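Local structure of hyaluronidase (Thermobaculum terrenum, 5DIY) at residues D189-G194 with P217-D222; F4-I9 with H250-Y255; G115-N120 with Q160-P165. The protein probably acts as a family 84 glycoside hydrolase that removes O-linked N-acetylglucosamine from proteins, here in a variant with one engineered active-site residue. All blocks are in the same frame, centred on the assembly; numbering follows the deposited sequence.

Interaction 1: D189-G194 with P217-D222; sequences DVFWTG and PATLWD. With NAG (2-acetamido-2-deoxy-beta-D-glucopyranose), chain E.
W221 lays its CB and one rim of its indole against F191 where two neighbouring parallel strands of the (beta/alpha)8, or TIM, barrel meet. Strands 189-192 and 218-222 form a beta-alpha-beta unit through helix 204-214, and their directions differ by 37°. Bridges of F191 with T219 and of W192 with L220 set the register. T219 N donates to V190 O at 3.0 Å and W221 N to W192 O at 2.9 Å, while the bond from W192 N to T219 O is weak.

The W221 side chain can be followed outward. CB touches F191 CD1 at 3.5 Å and also faces T193 CG2. CG stands anti to the backbone N (chi1 -180°), and T193 CG2 is its neighbour too. CE3 comes within 3.6 Å of F191 CD2, above the phenyl face but displaced toward the rim, which makes an edge-to-face pair with planes at 69°. From CD2 and CE2 round to CH2, every atom of the six-membered ring lies within 3.8 Å of NAG C8. This methyl sits 3.4 Å above the ring plane and over its centre, so the acetyl group makes a CH-pi contact. NE1 passes NAG O7 at 3.6 Å, a close approach rather than a bond. An alanine here would probably leave the acetyl methyl without its aromatic floor and open a gap over the F191 ring.

Near D189 and P217 one water links the two segments. It accepts from V190 N and T219 OG1 and donates to D189 OD1 and, at 2.8 Å, to P217 O.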
loop_
_atom_site.group_PDB
_atom_site.type_symbol
_atom_site.label_atom_id
_atom_site.label_comp_id
_atom_site.label_asym_id
_atom_site.label_seq_id
_atom_site.Cartn_x
_atom_site.Cartn_y
_atom_site.Cartn_z
ATOM N N ASP C 189 24.065 4.462 3.104
ATOM C CA ASP C 189 23.057 3.451 2.771
ATOM C C ASP C 189 22.255 3.897 1.550
ATOM O O ASP C 189 22.093 5.093 1.317
ATOM C CB ASP C 189 22.142 3.188 3.969
ATOM C CG ASP C 189 22.801 2.314 5.027
ATOM O OD1 ASP C 189 23.242 1.202 4.693
ATOM O OD2 ASP C 189 22.869 2.726 6.200
ATOM N N VAL C 190 21.773 2.930 0.768
ATOM C CA VAL C 190 21.051 3.222 -0.477
ATOM C C VAL C 190 19.736 2.448 -0.533
ATOM O O VAL C 190 19.723 1.220 -0.439
ATOM C CB VAL C 190 21.902 2.897 -1.723
ATOM C CG1 VAL C 190 21.108 3.131 -3.008
ATOM C CG2 VAL C 190 23.174 3.737 -1.718
ATOM N N PHE C 191 18.641 3.188 -0.705
ATOM C CA PHE C 191 17.299 2.602 -0.774
ATOM C C PHE C 191 17.021 1.959 -2.129
ATOM O O PHE C 191 17.633 2.299 -3.145
ATOM C CB PHE C 191 16.211 3.654 -0.494
ATOM C CG PHE C 191 15.795 3.760 0.951
ATOM C CD1 PHE C 191 15.405 2.632 1.665
ATOM C CD2 PHE C 191 15.724 5.000 1.577
ATOM C CE1 PHE C 191 14.991 2.728 2.978
ATOM C CE2 PHE C 191 15.307 5.105 2.895
ATOM C CZ PHE C 191 14.942 3.962 3.595
ATOM N N TRP C 192 16.053 1.051 -2.125
ATOM C CA TRP C 192 15.616 0.348 -3.318
ATOM C C TRP C 192 14.248 -0.273 -3.018
ATOM O O TRP C 192 14.046 -0.820 -1.932
ATOM C CB TRP C 192 16.644 -0.734 -3.655
ATOM C CG TRP C 192 16.355 -1.474 -4.889
ATOM C CD1 TRP C 192 15.807 -2.711 -4.981
ATOM C CD2 TRP C 192 16.596 -1.036 -6.224
ATOM N NE1 TRP C 192 15.678 -3.073 -6.294
ATOM C CE2 TRP C 192 16.154 -2.062 -7.083
ATOM C CE3 TRP C 192 17.130 0.128 -6.782
ATOM C CZ2 TRP C 192 16.244 -1.965 -8.470
ATOM C CZ3 TRP C 192 17.217 0.224 -8.165
ATOM C CH2 TRP C 192 16.780 -0.815 -8.990
ATOM N N THR C 193 13.314 -0.192 -3.963
ATOM C CA THR C 193 11.933 -0.671 -3.738
ATOM C C THR C 193 11.621 -2.030 -4.367
ATOM O O THR C 193 10.602 -2.631 -4.040
ATOM C CB THR C 193 10.861 0.378 -4.163
ATOM O OG1 THR C 193 10.757 0.445 -5.591
ATOM C CG2 THR C 193 11.200 1.769 -3.623
ATOM N N GLY C 194 12.487 -2.507 -5.260
ATOM C CA GLY C 194 12.401 -3.863 -5.816
ATOM C C GLY C 194 12.155 -3.800 -7.310
ATOM O O GLY C 194 12.461 -2.789 -7.928
ATOM N N PRO C 217 25.270 -3.948 0.360
ATOM C CA PRO C 217 23.886 -4.385 0.558
ATOM C C PRO C 217 22.930 -3.192 0.542
ATOM O O PRO C 217 23.214 -2.177 1.174
ATOM C CB PRO C 217 23.914 -5.035 1.947
ATOM C CG PRO C 217 25.335 -5.390 2.179
ATOM C CD PRO C 217 26.130 -4.319 1.498
ATOM N N ALA C 218 21.833 -3.303 -0.200
ATOM C CA ALA C 218 20.822 -2.242 -0.258
ATOM C C ALA C 218 19.947 -2.279 0.987
ATOM O O ALA C 218 19.910 -3.281 1.691
ATOM C CB ALA C 218 19.961 -2.404 -1.497
ATOM N N THR C 219 19.276 -1.165 1.260
ATOM C CA THR C 219 18.218 -1.100 2.262
ATOM C C THR C 219 16.916 -1.072 1.479
ATOM O O THR C 219 16.803 -0.340 0.505
ATOM C CB THR C 219 18.333 0.170 3.130
ATOM O OG1 THR C 219 19.665 0.276 3.644
ATOM C CG2 THR C 219 17.344 0.129 4.299
ATOM N N LEU C 220 15.947 -1.886 1.875
ATOM C CA LEU C 220 14.679 -1.939 1.156
ATOM C C LEU C 220 13.712 -0.880 1.666
ATOM O O LEU C 220 13.421 -0.818 2.863
ATOM C CB LEU C 220 14.032 -3.320 1.249
ATOM C CG LEU C 220 14.530 -4.384 0.269
ATOM C CD1 LEU C 220 14.032 -5.746 0.734
ATOM C CD2 LEU C 220 14.076 -4.097 -1.161
ATOM N N TRP C 221 13.253 -0.037 0.745
ATOM C CA TRP C 221 12.091 0.823 0.937
ATOM C C TRP C 221 10.959 -0.009 0.361
ATOM O O TRP C 221 10.763 -0.030 -0.845
ATOM C CB TRP C 221 12.272 2.132 0.150
ATOM C CG TRP C 221 11.158 3.149 0.244
ATOM C CD1 TRP C 221 9.807 2.916 0.290
ATOM C CD2 TRP C 221 11.313 4.572 0.264
ATOM N NE1 TRP C 221 9.127 4.101 0.355
ATOM C CE2 TRP C 221 10.020 5.134 0.338
ATOM C CE3 TRP C 221 12.421 5.427 0.237
ATOM C CZ2 TRP C 221 9.802 6.512 0.385
ATOM C CZ3 TRP C 221 12.206 6.798 0.279
ATOM C CH2 TRP C 221 10.904 7.327 0.355
ATOM N N ASP C 222 10.221 -0.709 1.213
ATOM C CA ASP C 222 9.202 -1.628 0.729
ATOM C C ASP C 222 7.848 -0.925 0.750
ATOM O O ASP C 222 7.335 -0.583 1.821
ATOM C CB ASP C 222 9.189 -2.910 1.565
ATOM C CG ASP C 222 8.692 -4.117 0.783
ATOM O OD1 ASP C 222 8.174 -3.953 -0.342
ATOM O OD2 ASP C 222 8.833 -5.252 1.287
HETATM C C1 NAG E . 6.868 6.445 -4.862
HETATM C C2 NAG E . 7.438 7.249 -3.677
HETATM C C3 NAG E . 6.679 7.055 -2.362
HETATM C C4 NAG E . 5.243 6.639 -2.632
HETATM C C5 NAG E . 5.256 5.300 -3.351
HETATM C C6 NAG E . 3.847 4.784 -3.687
HETATM C C7 NAG E . 9.415 5.822 -3.254
HETATM C C8 NAG E . 10.911 5.831 -3.105
HETATM N N2 NAG E . 8.868 7.011 -3.508
HETATM O O3 NAG E . 6.717 8.278 -1.618
HETATM O O4 NAG E . 4.535 6.479 -1.403
HETATM O O5 NAG E . 6.081 5.298 -4.520
HETATM O O6 NAG E . 3.083 5.747 -4.417
HETATM O O7 NAG E . 8.764 4.789 -3.156
HETATM O O HOH W 1 22.234 0.203 2.176
HETATM O O HOH W 2 8.078 -2.418 -2.616
#

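Interaction 2: F4-I9 with H250-Y255; sequences FRYRGI and HVVGIY
V252 turns CG1 between its backbone N and carbonyl carbon (chi1 70°), which leaves CG2 anti to the N and against R5, whose own chain bends at chi3 (-55°). Here the first and last strands of the TIM barrel, 6-11 and 251-256, meet and close the cylinder. Residues 6-9 and 253-255 run almost parallel, 6° apart. The V252 methyl CG2 lies over one face of the R5 guanidinium, offset toward its rim and 3.4 Å from NH2. The other end of that group is occupied too, since R5 NH1 donates to Y6 OH at 3.2 Å while R5 CD rests over a face of the Y6 ring.

Backbone bonds join the strands: I254 N to Y6 O at 3.1 Å and G8 N to I254 O at 3.0 Å. R5 N to V252 O is a weak addition where strand 251-256 turns a corner.

On the face that carries Y6, the Y6 and Y255 side chains cross at a slant, with Y255 OH 3.9 Å from Y6 CB. G8 packs close beside the same tyrosine, Y255: a CB there would fall 2.5 Å from Y255 CD2, a clash. G253 is tight in a similar way, as a CB on it would come too close to Y6 O. On the face that carries I254, F4 CE1 packs against I254 CD1 at 3.9 Å, and L276 of helix 262-277 also touches F4.

R7 divides its guanidinium: NE bonds N34 O, outside the segment, while NH1 turns back to F4 O at 2.7 Å, the oxygen close to the guanidinium plane.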
loop_
_atom_site.group_PDB
_atom_site.type_symbol
_atom_site.label_atom_id
_atom_site.label_comp_id
_atom_site.label_asym_id
_atom_site.label_seq_id
_atom_site.Cartn_x
_atom_site.Cartn_y
_atom_site.Cartn_z
ATOM N N PHE C 4 17.822 -8.772 10.524
ATOM C CA PHE C 4 17.866 -7.434 9.931
ATOM C C PHE C 4 18.312 -6.393 10.961
ATOM O O PHE C 4 17.709 -6.288 12.034
ATOM C CB PHE C 4 16.493 -7.056 9.367
ATOM C CG PHE C 4 16.096 -7.850 8.155
ATOM C CD1 PHE C 4 16.570 -7.500 6.897
ATOM C CD2 PHE C 4 15.262 -8.959 8.271
ATOM C CE1 PHE C 4 16.209 -8.229 5.774
ATOM C CE2 PHE C 4 14.903 -9.692 7.155
ATOM C CZ PHE C 4 15.375 -9.327 5.904
ATOM N N ARG C 5 19.347 -5.620 10.623
ATOM C CA ARG C 5 19.838 -4.543 11.491
ATOM C C ARG C 5 18.790 -3.435 11.646
ATOM O O ARG C 5 18.538 -2.969 12.759
ATOM C CB ARG C 5 21.150 -3.944 10.954
ATOM C CG ARG C 5 21.956 -3.185 12.001
ATOM C CD ARG C 5 22.852 -2.116 11.388
ATOM N NE ARG C 5 23.756 -2.648 10.365
ATOM C CZ ARG C 5 24.545 -1.910 9.576
ATOM N NH1 ARG C 5 24.577 -0.578 9.673
ATOM N NH2 ARG C 5 25.320 -2.519 8.677
ATOM N N TYR C 6 18.200 -3.012 10.528
ATOM C CA TYR C 6 17.136 -2.008 10.529
ATOM C C TYR C 6 15.800 -2.696 10.230
ATOM O O TYR C 6 15.629 -3.328 9.176
ATOM C CB TYR C 6 17.431 -0.889 9.521
ATOM C CG TYR C 6 18.767 -0.192 9.748
ATOM C CD1 TYR C 6 19.066 0.402 10.976
ATOM C CD2 TYR C 6 19.730 -0.118 8.733
ATOM C CE1 TYR C 6 20.286 1.039 11.195
ATOM C CE2 TYR C 6 20.951 0.520 8.942
ATOM C CZ TYR C 6 21.222 1.099 10.175
ATOM O OH TYR C 6 22.427 1.734 10.400
ATOM N N ARG C 7 14.884 -2.596 11.191
ATOM C CA ARG C 7 13.556 -3.198 11.117
ATOM C C ARG C 7 12.578 -2.062 11.291
ATOM O O ARG C 7 12.181 -1.760 12.414
ATOM C CB ARG C 7 13.389 -4.224 12.241
ATOM C CG ARG C 7 14.283 -5.442 12.087
ATOM C CD ARG C 7 14.052 -6.448 13.198
ATOM N NE ARG C 7 14.271 -5.890 14.534
ATOM C CZ ARG C 7 15.459 -5.643 15.088
ATOM N NH1 ARG C 7 16.596 -5.871 14.433
ATOM N NH2 ARG C 7 15.512 -5.145 16.319
ATOM N N GLY C 8 12.200 -1.419 10.186
ATOM C CA GLY C 8 11.638 -0.078 10.261
ATOM C C GLY C 8 10.312 0.242 9.607
ATOM O O GLY C 8 9.760 -0.542 8.832
ATOM N N ILE C 9 9.808 1.419 9.962
ATOM C CA ILE C 9 8.703 2.057 9.276
ATOM C C ILE C 9 9.236 3.352 8.692
ATOM O O ILE C 9 9.887 4.123 9.394
ATOM C CB ILE C 9 7.528 2.358 10.236
ATOM C CG1 ILE C 9 6.879 1.040 10.680
ATOM C CG2 ILE C 9 6.502 3.263 9.555
ATOM C CD1 ILE C 9 5.848 1.179 11.778
ATOM N N HIS C 250 21.374 -10.441 1.678
ATOM C CA HIS C 250 21.741 -9.388 0.713
ATOM C C HIS C 250 21.196 -7.996 1.027
ATOM O O HIS C 250 21.456 -7.056 0.276
ATOM C CB HIS C 250 21.306 -9.820 -0.690
ATOM C CG HIS C 250 21.791 -11.184 -1.056
ATOM N ND1 HIS C 250 20.998 -12.306 -0.951
ATOM C CD2 HIS C 250 23.010 -11.621 -1.450
ATOM C CE1 HIS C 250 21.698 -13.372 -1.298
ATOM N NE2 HIS C 250 22.922 -12.982 -1.605
ATOM N N VAL C 251 20.477 -7.860 2.141
ATOM C CA VAL C 251 19.807 -6.615 2.496
ATOM C C VAL C 251 20.152 -6.262 3.945
ATOM O O VAL C 251 20.043 -7.101 4.836
ATOM C CB VAL C 251 18.280 -6.760 2.286
ATOM C CG1 VAL C 251 17.515 -5.578 2.863
ATOM C CG2 VAL C 251 17.966 -6.920 0.798
ATOM N N VAL C 252 20.583 -5.023 4.164
ATOM C CA VAL C 252 20.943 -4.524 5.506
ATOM C C VAL C 252 19.708 -4.249 6.384
ATOM O O VAL C 252 19.778 -4.338 7.612
ATOM C CB VAL C 252 21.861 -3.265 5.419
ATOM C CG1 VAL C 252 21.104 -2.047 4.910
ATOM C CG2 VAL C 252 22.512 -2.956 6.763
ATOM N N GLY C 253 18.587 -3.909 5.757
ATOM C CA GLY C 253 17.336 -3.706 6.477
ATOM C C GLY C 253 16.176 -3.393 5.555
ATOM O O GLY C 253 16.361 -3.220 4.346
ATOM N N ILE C 254 14.975 -3.335 6.132
ATOM C CA ILE C 254 13.760 -3.041 5.382
ATOM C C ILE C 254 12.946 -2.015 6.144
ATOM O O ILE C 254 12.668 -2.205 7.327
ATOM C CB ILE C 254 12.885 -4.302 5.133
ATOM C CG1 ILE C 254 13.743 -5.467 4.605
ATOM C CG2 ILE C 254 11.738 -3.962 4.181
ATOM C CD1 ILE C 254 12.986 -6.734 4.254
ATOM N N TYR C 255 12.576 -0.936 5.457
ATOM C CA TYR C 255 11.580 0.014 5.950
ATOM C C TYR C 255 10.275 -0.143 5.153
ATOM O O TYR C 255 10.285 -0.055 3.922
ATOM C CB TYR C 255 12.089 1.449 5.812
ATOM C CG TYR C 255 13.223 1.814 6.741
ATOM C CD1 TYR C 255 14.532 1.418 6.463
ATOM C CD2 TYR C 255 12.993 2.579 7.887
ATOM C CE1 TYR C 255 15.580 1.762 7.304
ATOM C CE2 TYR C 255 14.033 2.929 8.737
ATOM C CZ TYR C 255 15.327 2.522 8.441
ATOM O OH TYR C 255 16.361 2.868 9.274
#

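Interaction 3: G115-N120 with Q160-P165; sequences GIFFDN and QIIMCP. Unlike the reference sequence in segment 115-120: N120 (reference Asp). With NAG (2-acetamido-2-deoxy-beta-D-glucopyranose), chain E.
D119 CB and C164 SG meet at 3.8 Å, and both border the acetyl group of the bound NAG. D119 OD2 accepts from NAG N2 at 3.0 Å in a nearly straight bond, 166° at the hydrogen. The same oxygen forms a salt bridge with K43, a second partner that probably helps hold the carboxylate in place. This grip on the acetamido N-H is consistent with the substrate-assisted chemistry of family 84. C164 SG, anti to its backbone N (chi1 -172°), approaches NAG C8 to 3.7 Å. N120, an engineered replacement of the aspartate predicted to be the proton donor, brings ND2 to 3.6 Å from NAG C2; Y14 OH bonds ND2 and Y168 OH bonds OD1.

Behind this shell, C164 CB presses on F117 CD1 at 3.6 Å. F118 N donates to C164 O at 2.9 Å, just before the chain reaches D119, and so couples the ligand-binding loop after the strand to the adjacent strand. I116 N bonds I162 O at 2.9 Å, and C164 N to I116 O is weak. F118 has C164 O at its ring edge, while its CD2 meets M163 CE at 3.9 Å, the two side chains crossing at about a right angle.

Strands 113-117 and 160-164 are the fourth and fifth parallel strands of the TIM barrel; residues 115-117 and 160-164 differ by 18° in direction. Outside them, L145 of helix 137-153 packs on I116 and M163, and L180 of helix 175-183 on M163 and P165. Strand 77-82 bonds G115 and F117, and strand 189-192 adjoins strand 160-164.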
loop_
_atom_site.group_PDB
_atom_site.type_symbol
_atom_site.label_atom_id
_atom_site.label_comp_id
_atom_site.label_asym_id
_atom_site.label_seq_id
_atom_site.Cartn_x
_atom_site.Cartn_y
_atom_site.Cartn_z
ATOM N N GLY C 115 18.247 11.190 6.362
ATOM C CA GLY C 115 17.810 10.720 5.046
ATOM C C GLY C 115 17.916 11.833 4.019
ATOM O O GLY C 115 17.460 12.945 4.270
ATOM N N ILE C 116 18.526 11.556 2.869
ATOM C CA ILE C 116 18.558 12.528 1.765
ATOM C C ILE C 116 18.042 11.826 0.508
ATOM O O ILE C 116 18.750 11.006 -0.087
ATOM C CB ILE C 116 19.964 13.144 1.549
ATOM C CG1 ILE C 116 20.506 13.706 2.874
ATOM C CG2 ILE C 116 19.903 14.253 0.502
ATOM C CD1 ILE C 116 21.868 14.357 2.779
ATOM N N PHE C 117 16.809 12.149 0.108
ATOM C CA PHE C 117 16.111 11.383 -0.938
ATOM C C PHE C 117 16.019 12.138 -2.250
ATOM O O PHE C 117 15.813 13.350 -2.250
ATOM C CB PHE C 117 14.707 10.969 -0.479
ATOM C CG PHE C 117 14.668 10.181 0.814
ATOM C CD1 PHE C 117 15.763 9.443 1.274
ATOM C CD2 PHE C 117 13.496 10.141 1.555
ATOM C CE1 PHE C 117 15.693 8.728 2.454
ATOM C CE2 PHE C 117 13.420 9.423 2.733
ATOM C CZ PHE C 117 14.517 8.718 3.186
ATOM N N PHE C 118 16.181 11.402 -3.357
ATOM C CA PHE C 118 16.110 11.948 -4.719
ATOM C C PHE C 118 15.117 11.168 -5.594
ATOM O O PHE C 118 15.241 11.150 -6.821
ATOM C CB PHE C 118 17.507 11.938 -5.353
ATOM C CG PHE C 118 18.524 12.714 -4.570
ATOM C CD1 PHE C 118 18.633 14.090 -4.724
ATOM C CD2 PHE C 118 19.345 12.079 -3.651
ATOM C CE1 PHE C 118 19.552 14.819 -3.982
ATOM C CE2 PHE C 118 20.270 12.799 -2.910
ATOM C CZ PHE C 118 20.377 14.171 -3.076
ATOM N N ASP C 119 14.137 10.525 -4.962
ATOM C CA ASP C 119 13.049 9.869 -5.691
ATOM C C ASP C 119 12.088 10.894 -6.290
ATOM O O ASP C 119 11.868 11.952 -5.709
ATOM C CB ASP C 119 12.272 8.907 -4.785
ATOM C CG ASP C 119 11.695 9.589 -3.550
ATOM O OD1 ASP C 119 12.476 10.181 -2.780
ATOM O OD2 ASP C 119 10.469 9.513 -3.349
ATOM N N ASN C 120 11.519 10.561 -7.448
ATOM C CA ASN C 120 10.514 11.390 -8.117
ATOM C C ASN C 120 10.990 12.824 -8.357
ATOM O O ASN C 120 10.387 13.795 -7.891
ATOM C CB ASN C 120 9.192 11.362 -7.341
ATOM C CG ASN C 120 8.671 9.949 -7.118
ATOM O OD1 ASN C 120 9.098 8.998 -7.777
ATOM N ND2 ASN C 120 7.748 9.805 -6.175
ATOM N N GLN C 160 25.341 9.106 9.935
ATOM C CA GLN C 160 24.915 8.108 8.962
ATOM C C GLN C 160 23.955 8.754 7.997
ATOM O O GLN C 160 23.024 9.445 8.417
ATOM C CB GLN C 160 24.225 6.937 9.658
ATOM C CG GLN C 160 25.192 5.990 10.339
ATOM C CD GLN C 160 24.497 4.928 11.159
ATOM O OE1 GLN C 160 23.401 5.144 11.680
ATOM N NE2 GLN C 160 25.139 3.771 11.292
ATOM N N ILE C 161 24.195 8.533 6.711
ATOM C CA ILE C 161 23.304 8.993 5.671
ATOM C C ILE C 161 22.700 7.774 4.983
ATOM O O ILE C 161 23.399 6.816 4.645
ATOM C CB ILE C 161 24.016 9.900 4.638
ATOM C CG1 ILE C 161 24.492 11.194 5.310
ATOM C CG2 ILE C 161 23.074 10.238 3.470
ATOM C CD1 ILE C 161 25.463 12.007 4.473
ATOM N N ILE C 162 21.389 7.830 4.790
ATOM C CA ILE C 162 20.687 6.907 3.908
ATOM C C ILE C 162 20.133 7.764 2.769
ATOM O O ILE C 162 19.553 8.823 3.002
ATOM C CB ILE C 162 19.605 6.064 4.641
ATOM C CG1 ILE C 162 18.965 5.057 3.674
ATOM C CG2 ILE C 162 18.532 6.928 5.295
ATOM C CD1 ILE C 162 18.272 3.904 4.364
ATOM N N MET C 163 20.374 7.339 1.536
ATOM C CA MET C 163 19.911 8.089 0.380
ATOM C C MET C 163 18.938 7.243 -0.418
ATOM O O MET C 163 19.025 6.013 -0.409
ATOM C CB MET C 163 21.093 8.574 -0.484
ATOM C CG MET C 163 21.803 7.518 -1.332
ATOM S SD MET C 163 21.056 7.187 -2.951
ATOM C CE MET C 163 21.387 8.721 -3.820
ATOM N N CYS C 164 18.007 7.911 -1.094
ATOM C CA CYS C 164 17.121 7.260 -2.053
ATOM C C CYS C 164 17.541 7.714 -3.442
ATOM O O CYS C 164 17.549 8.914 -3.718
ATOM C CB CYS C 164 15.650 7.595 -1.809
ATOM S SG CYS C 164 14.529 6.599 -2.838
ATOM N N PRO C 165 17.910 6.762 -4.319
ATOM C CA PRO C 165 18.284 7.146 -5.676
ATOM C C PRO C 165 17.089 7.595 -6.511
ATOM O O PRO C 165 15.942 7.308 -6.168
ATOM C CB PRO C 165 18.899 5.874 -6.255
ATOM C CG PRO C 165 18.406 4.749 -5.412
ATOM C CD PRO C 165 17.962 5.306 -4.102
HETATM C C1 NAG E . 6.868 6.445 -4.862
HETATM C C2 NAG E . 7.438 7.249 -3.677
HETATM C C3 NAG E . 6.679 7.055 -2.362
HETATM C C4 NAG E . 5.243 6.639 -2.632
HETATM C C5 NAG E . 5.256 5.300 -3.351
HETATM C C6 NAG E . 3.847 4.784 -3.687
HETATM C C7 NAG E . 9.415 5.822 -3.254
HETATM C C8 NAG E . 10.911 5.831 -3.105
HETATM N N2 NAG E . 8.868 7.011 -3.508
HETATM O O3 NAG E . 6.717 8.278 -1.618
HETATM O O4 NAG E . 4.535 6.479 -1.403
HETATM O O5 NAG E . 6.081 5.298 -4.520
HETATM O O6 NAG E . 3.083 5.747 -4.417
HETATM O O7 NAG E . 8.764 4.789 -3.156
#

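How the interactions relate
All three contacts belong to one closed barrel. M163 N of interaction 3 probably bonds D189 O of interaction 1 at 2.8 Å. L220 O of interaction 1 probably bonds Y255 N of interaction 2 at 2.7 Å. The run of strands 113-117, 160-164, 189-192, 218-222, 251-256 and 6-11 is therefore continuous, with interaction 1 in the middle: its centre lies about 10 Å from that of interaction 3 and 9 Å from that of interaction 2. Interactions 1 and 3 share the ligand, W221 and C164 both touching NAG C8, and F117 meets W221 ring to ring. Interaction 2 stands back, the Y255 side chain being about 10 Å from NAG.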